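Local structure of ChloroPhenol Reduction gene K (Desulfitobacterium dehalogenans, 2H6C) at residues Ile54-Gly59 with Tyr76-Asn81; Leu156-Cys161 with Tyr217-Leu222. The protein probably switches on halorespiration genes as a Crp-family transcriptional regulator, responding to chlorinated phenols and binding DNA through its helix-turn-helix domain. All coordinates share one frame; numbering follows the deposited sequence.

Contact 1 of 2, residues Ile54-Gly59 with Tyr76-Asn81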
loop_
_atom_site.group_PDB
_atom_site.type_symbol
_atom_site.label_atom_id
_atom_site.label_comp_id
_atom_site.label_asym_id
_atom_site.label_seq_id
_atom_site.Cartn_x
_atom_site.Cartn_y
_atom_site.Cartn_z
ATOM N N ILE A 54 -9.548 6.431 20.006
ATOM C CA ILE A 54 -10.783 7.193 19.901
ATOM C C ILE A 54 -11.890 6.235 19.596
ATOM O O ILE A 54 -11.981 5.687 18.484
ATOM C CB ILE A 54 -10.745 8.256 18.820
ATOM C CG1 ILE A 54 -9.600 9.229 19.082
ATOM C CG2 ILE A 54 -12.070 8.975 18.800
ATOM C CD1 ILE A 54 -9.089 9.953 17.852
ATOM N N PHE A 55 -12.721 6.029 20.605
ATOM C CA PHE A 55 -13.789 5.094 20.490
ATOM C C PHE A 55 -14.989 5.842 19.959
ATOM O O PHE A 55 -15.421 6.873 20.510
ATOM C CB PHE A 55 -14.125 4.439 21.817
ATOM C CG PHE A 55 -15.232 3.445 21.706
ATOM C CD1 PHE A 55 -15.035 2.281 20.997
ATOM C CD2 PHE A 55 -16.457 3.686 22.258
ATOM C CE1 PHE A 55 -16.012 1.371 20.843
ATOM C CE2 PHE A 55 -17.455 2.758 22.104
ATOM C CZ PHE A 55 -17.216 1.590 21.384
ATOM N N LEU A 56 -15.534 5.294 18.885
ATOM C CA LEU A 56 -16.537 5.983 18.130
ATOM C C LEU A 56 -17.913 5.455 18.569
ATOM O O LEU A 56 -18.442 4.488 18.025
ATOM C CB LEU A 56 -16.230 5.788 16.656
ATOM C CG LEU A 56 -16.488 6.978 15.770
ATOM C CD1 LEU A 56 -15.593 6.926 14.613
ATOM C CD2 LEU A 56 -17.933 6.974 15.306
ATOM N N MET A 57 -18.489 6.109 19.567
ATOM C CA MET A 57 -19.764 5.641 20.111
ATOM C C MET A 57 -20.912 5.796 19.123
ATOM O O MET A 57 -21.728 4.894 19.026
ATOM C CB MET A 57 -20.169 6.368 21.395
ATOM C CG MET A 57 -19.037 6.929 22.199
ATOM S SD MET A 57 -19.537 7.155 23.879
ATOM C CE MET A 57 -19.206 8.848 24.150
ATOM N N ASP A 58 -21.015 6.946 18.452
ATOM C CA ASP A 58 -21.951 7.085 17.344
ATOM C C ASP A 58 -21.708 8.211 16.379
ATOM O O ASP A 58 -21.602 9.380 16.767
ATOM C CB ASP A 58 -23.399 7.198 17.811
ATOM C CG ASP A 58 -24.234 5.979 17.364
ATOM O OD1 ASP A 58 -24.607 5.860 16.127
ATOM O OD2 ASP A 58 -24.486 5.118 18.268
ATOM N N GLY A 59 -21.719 7.816 15.109
ATOM C CA GLY A 59 -21.678 8.695 13.952
ATOM C C GLY A 59 -20.821 8.051 12.859
ATOM O O GLY A 59 -20.872 6.820 12.606
ATOM N N TYR A 76 -9.901 5.559 5.485
ATOM C CA TYR A 76 -11.163 4.803 5.710
ATOM C C TYR A 76 -12.174 5.585 6.436
ATOM O O TYR A 76 -11.890 6.593 7.085
ATOM C CB TYR A 76 -11.003 3.479 6.472
ATOM C CG TYR A 76 -10.105 3.557 7.699
ATOM C CD1 TYR A 76 -8.746 3.264 7.603
ATOM C CD2 TYR A 76 -10.617 3.916 8.968
ATOM C CE1 TYR A 76 -7.913 3.356 8.713
ATOM C CE2 TYR A 76 -9.754 4.006 10.097
ATOM C CZ TYR A 76 -8.420 3.721 9.946
ATOM O OH TYR A 76 -7.555 3.783 11.015
ATOM N N TYR A 77 -13.375 5.071 6.309
ATOM C CA TYR A 77 -14.478 5.489 7.114
ATOM C C TYR A 77 -14.489 4.673 8.428
ATOM O O TYR A 77 -14.134 3.499 8.487
ATOM C CB TYR A 77 -15.751 5.318 6.312
ATOM C CG TYR A 77 -15.906 6.322 5.162
ATOM C CD1 TYR A 77 -15.443 6.030 3.895
ATOM C CD2 TYR A 77 -16.549 7.558 5.354
ATOM C CE1 TYR A 77 -15.607 6.938 2.851
ATOM C CE2 TYR A 77 -16.704 8.460 4.322
ATOM C CZ TYR A 77 -16.232 8.146 3.062
ATOM O OH TYR A 77 -16.398 9.022 1.995
ATOM N N ALA A 78 -14.833 5.317 9.520
ATOM C CA ALA A 78 -15.034 4.568 10.731
ATOM C C ALA A 78 -16.450 4.856 11.189
ATOM O O ALA A 78 -17.070 5.845 10.798
ATOM C CB ALA A 78 -14.012 4.938 11.777
ATOM N N GLY A 79 -16.965 3.975 12.015
ATOM C CA GLY A 79 -18.351 4.035 12.366
ATOM C C GLY A 79 -18.585 3.651 13.791
ATOM O O GLY A 79 -17.676 3.668 14.599
ATOM N N SER A 80 -19.820 3.303 14.084
ATOM C CA SER A 80 -20.221 3.114 15.441
ATOM C C SER A 80 -19.473 1.907 16.010
ATOM O O SER A 80 -19.277 0.913 15.327
ATOM C CB SER A 80 -21.736 2.975 15.510
ATOM O OG SER A 80 -22.041 1.798 16.214
ATOM N N ASN A 81 -19.021 2.042 17.248
ATOM C CA ASN A 81 -18.071 1.110 17.891
ATOM C C ASN A 81 -16.700 0.948 17.255
ATOM O O ASN A 81 -15.976 0.013 17.546
ATOM C CB ASN A 81 -18.715 -0.252 18.036
ATOM C CG ASN A 81 -20.071 -0.173 18.668
ATOM O OD1 ASN A 81 -20.240 0.387 19.753
ATOM N ND2 ASN A 81 -21.051 -0.758 18.000
#
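Leu56 lies over the backbone of Gly79: its CD2 is 3.4 Å from Gly79 O, while the other branch goes to Ala78, Leu56 CD1 to Ala78 CB at 3.8 Å. Leu56 also packs on Ile84 and Ile61. One hydrogen bond joins the two backbones, a weak one from Asn81 N to Leu56 O (2.6 Å, 127° at the hydrogen), and Ser80 CA points a C-H at the same carbonyl oxygen from 3.4 Å. Beside this, Phe55 and Asn81 run side by side, ring and amide planes 32° apart. With CG anti to the backbone N (chi1 -179°), the Phe55 ring reaches Asn81, Phe55 CZ lying 3.6 Å from Asn81 OD1. The place is a corner of the cupin-type double-stranded beta-helix (jelly roll) of the cyclic nucleotide-binding family: residues 76-81 leave strand 72-78 of one sheet and pass across strand 53-58 of the other before pairing with it as strand 82-84. An alanine at Leu56 would probably leave Ala78 CB with Ile84 but without the Leu56 methyl, and open a gap beside Gly79 O. Further out, Arg26 bonds both Asn81 OD1 and Met57 O, tying the two segments together, and Ser82 OG bonds Gly79 N. Met57 and Asp58 form a classic beta bulge opposite Arg103.

Contact 2 of 2, residues Leu156-Cys161 with Tyr217-Leu222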
loop_
_atom_site.group_PDB
_atom_site.type_symbol
_atom_site.label_atom_id
_atom_site.label_comp_id
_atom_site.label_asym_id
_atom_site.label_seq_id
_atom_site.Cartn_x
_atom_site.Cartn_y
_atom_site.Cartn_z
ATOM N N LEU A 156 5.939 0.267 -22.093
ATOM C CA LEU A 156 6.254 1.695 -22.119
ATOM C C LEU A 156 7.711 1.992 -22.467
ATOM O O LEU A 156 7.977 2.784 -23.361
ATOM C CB LEU A 156 5.960 2.339 -20.768
ATOM C CG LEU A 156 6.367 3.817 -20.652
ATOM C CD1 LEU A 156 5.521 4.660 -21.603
ATOM C CD2 LEU A 156 6.204 4.344 -19.225
ATOM N N PHE A 157 8.652 1.379 -21.756
ATOM C CA PHE A 157 10.065 1.640 -22.024
ATOM C C PHE A 157 10.519 1.151 -23.390
ATOM O O PHE A 157 11.340 1.780 -24.030
ATOM C CB PHE A 157 10.954 0.984 -20.986
ATOM C CG PHE A 157 11.000 1.715 -19.689
ATOM C CD1 PHE A 157 10.323 1.233 -18.574
ATOM C CD2 PHE A 157 11.723 2.901 -19.575
ATOM C CE1 PHE A 157 10.381 1.924 -17.375
ATOM C CE2 PHE A 157 11.773 3.583 -18.392
ATOM C CZ PHE A 157 11.111 3.099 -17.296
ATOM N N TYR A 158 10.029 0.002 -23.825
ATOM C CA TYR A 158 10.526 -0.546 -25.080
ATOM C C TYR A 158 10.055 0.486 -26.071
ATOM O O TYR A 158 10.857 1.155 -26.706
ATOM C CB TYR A 158 9.969 -1.957 -25.349
ATOM C CG TYR A 158 10.078 -2.387 -26.779
ATOM C CD1 TYR A 158 11.274 -2.825 -27.298
ATOM C CD2 TYR A 158 8.981 -2.336 -27.620
ATOM C CE1 TYR A 158 11.370 -3.197 -28.625
ATOM C CE2 TYR A 158 9.075 -2.717 -28.943
ATOM C CZ TYR A 158 10.261 -3.136 -29.430
ATOM O OH TYR A 158 10.340 -3.486 -30.736
ATOM N N GLU A 159 8.739 0.656 -26.113
ATOM C CA GLU A 159 8.085 1.624 -26.956
ATOM C C GLU A 159 8.748 2.993 -26.999
ATOM O O GLU A 159 9.055 3.501 -28.083
ATOM C CB GLU A 159 6.648 1.808 -26.494
ATOM C CG GLU A 159 5.764 2.361 -27.592
ATOM C CD GLU A 159 5.937 1.586 -28.905
ATOM O OE1 GLU A 159 5.944 0.310 -28.882
ATOM O OE2 GLU A 159 6.069 2.277 -29.945
ATOM N N LEU A 160 8.949 3.609 -25.843
ATOM C CA LEU A 160 9.651 4.887 -25.820
ATOM C C LEU A 160 10.916 4.730 -26.586
ATOM O O LEU A 160 11.195 5.457 -27.529
ATOM C CB LEU A 160 10.072 5.295 -24.414
ATOM C CG LEU A 160 9.349 6.410 -23.683
ATOM C CD1 LEU A 160 8.648 7.354 -24.647
ATOM C CD2 LEU A 160 8.375 5.823 -22.733
ATOM N N CYS A 161 11.676 3.740 -26.155
ATOM C CA CYS A 161 13.014 3.510 -26.663
ATOM C C CYS A 161 13.139 3.308 -28.171
ATOM O O CYS A 161 14.005 3.911 -28.816
ATOM C CB CYS A 161 13.623 2.267 -26.025
ATOM S SG CYS A 161 14.939 1.633 -27.063
ATOM N N TYR A 217 20.489 -0.820 -22.003
ATOM C CA TYR A 217 21.679 -1.637 -22.108
ATOM C C TYR A 217 21.427 -2.856 -22.918
ATOM O O TYR A 217 22.367 -3.538 -23.313
ATOM C CB TYR A 217 22.114 -2.064 -20.722
ATOM C CG TYR A 217 22.692 -0.931 -19.943
ATOM C CD1 TYR A 217 22.074 -0.478 -18.770
ATOM C CD2 TYR A 217 23.836 -0.276 -20.407
ATOM C CE1 TYR A 217 22.618 0.589 -18.058
ATOM C CE2 TYR A 217 24.373 0.772 -19.730
ATOM C CZ TYR A 217 23.791 1.210 -18.557
ATOM O OH TYR A 217 24.404 2.272 -17.908
ATOM N N ASN A 218 20.160 -3.143 -23.162
ATOM C CA ASN A 218 19.812 -4.400 -23.729
ATOM C C ASN A 218 18.425 -4.382 -24.350
ATOM O O ASN A 218 17.539 -5.125 -23.950
ATOM C CB ASN A 218 19.909 -5.443 -22.623
ATOM C CG ASN A 218 20.106 -6.828 -23.158
ATOM O OD1 ASN A 218 19.699 -7.126 -24.279
ATOM N ND2 ASN A 218 20.739 -7.691 -22.364
ATOM N N LEU A 219 18.231 -3.536 -25.346
ATOM C CA LEU A 219 16.965 -3.527 -26.045
ATOM C C LEU A 219 16.480 -4.962 -26.390
ATOM O O LEU A 219 15.299 -5.268 -26.203
ATOM C CB LEU A 219 17.044 -2.630 -27.284
ATOM C CG LEU A 219 15.723 -2.404 -28.027
ATOM C CD1 LEU A 219 14.626 -1.870 -27.102
ATOM C CD2 LEU A 219 15.913 -1.484 -29.226
ATOM N N GLU A 220 17.381 -5.843 -26.852
ATOM C CA GLU A 220 17.041 -7.264 -27.136
ATOM C C GLU A 220 16.175 -7.960 -26.040
ATOM O O GLU A 220 15.251 -8.722 -26.332
ATOM N N GLU A 221 16.493 -7.670 -24.785
ATOM C CA GLU A 221 15.919 -8.338 -23.634
ATOM C C GLU A 221 14.688 -7.586 -23.143
ATOM O O GLU A 221 13.641 -8.187 -22.882
ATOM C CB GLU A 221 16.964 -8.363 -22.525
ATOM C CG GLU A 221 16.467 -8.816 -21.152
ATOM C CD GLU A 221 16.427 -10.317 -20.981
ATOM O OE1 GLU A 221 16.820 -11.052 -21.907
ATOM O OE2 GLU A 221 16.019 -10.761 -19.896
ATOM N N LEU A 222 14.821 -6.270 -22.975
ATOM C CA LEU A 222 13.676 -5.415 -22.663
ATOM C C LEU A 222 12.449 -5.914 -23.428
ATOM O O LEU A 222 11.471 -6.366 -22.824
ATOM C CB LEU A 222 13.997 -3.965 -23.038
ATOM C CG LEU A 222 13.015 -2.854 -22.684
ATOM C CD1 LEU A 222 12.073 -3.222 -21.556
ATOM C CD2 LEU A 222 13.784 -1.639 -22.283
#
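An apolar helix-to-helix contact joins Phe157, Tyr158 and Cys161 of helix 148-164 to Leu219 and Leu222 of the short helix 219-222 near the end of the modelled chain. Leu219 fits against Tyr158 and Cys161, one turn apart: its CD1 is 3.5 Å from Tyr158 CD1 and equally 3.5 Å from Cys161 SG. The side chains of Leu219 and Tyr158 cross at about a right angle; Leu219 CG, anti to the backbone N (chi1 -173°), carries the branch towards helix 148-164. Leu222 sits across from the backbone end of the tyrosine, CG 4.1 Å from Tyr158 CB, and sends CD2 to Phe157 CB at 4.1 Å. The Phe157 ring leads away from the short helix and meets Phe214 edge-to-face, while Tyr158 OH is hydrogen-bonded to Lys223 NZ just beyond it. Asn218 is the N-cap: its OD1 takes a weak bond from Glu221 N, and its O receives Glu221 N and Leu222 N. Leu156 and Leu160 of the long helix pack on Ile186 and Met176 of the second subunit. Leu207, in the hairpin of strands 207-209 and 214-216, touches both Phe157 and Leu222, consistent with the winged-helix form of Crp-like helix-turn-helix domains, here with helix 219-222 packed on helix 148-164.

In the fold
The two contacts hold different domains and share no element. Contact 1 belongs to the cyclic nucleotide-binding-like jelly roll, contact 2 to the DNA-binding domain; their centres are 50 Å apart, on opposite sides of the chain's centre, and their nearest atoms about 30 Å apart. Both are largely buried, though Asp58 in contact 1 is exposed. There a linking segment crosses a strand, so backbone oxygens and an arginine-bonded asparagine mix with a leucine. Contact 2, between two helices, has no polar bond across it and is made by apolar side-chain atoms and one sulphur. The second subunit reaches residues of helix 148-164 in contact 2, whereas it touches neither segment of contact 1.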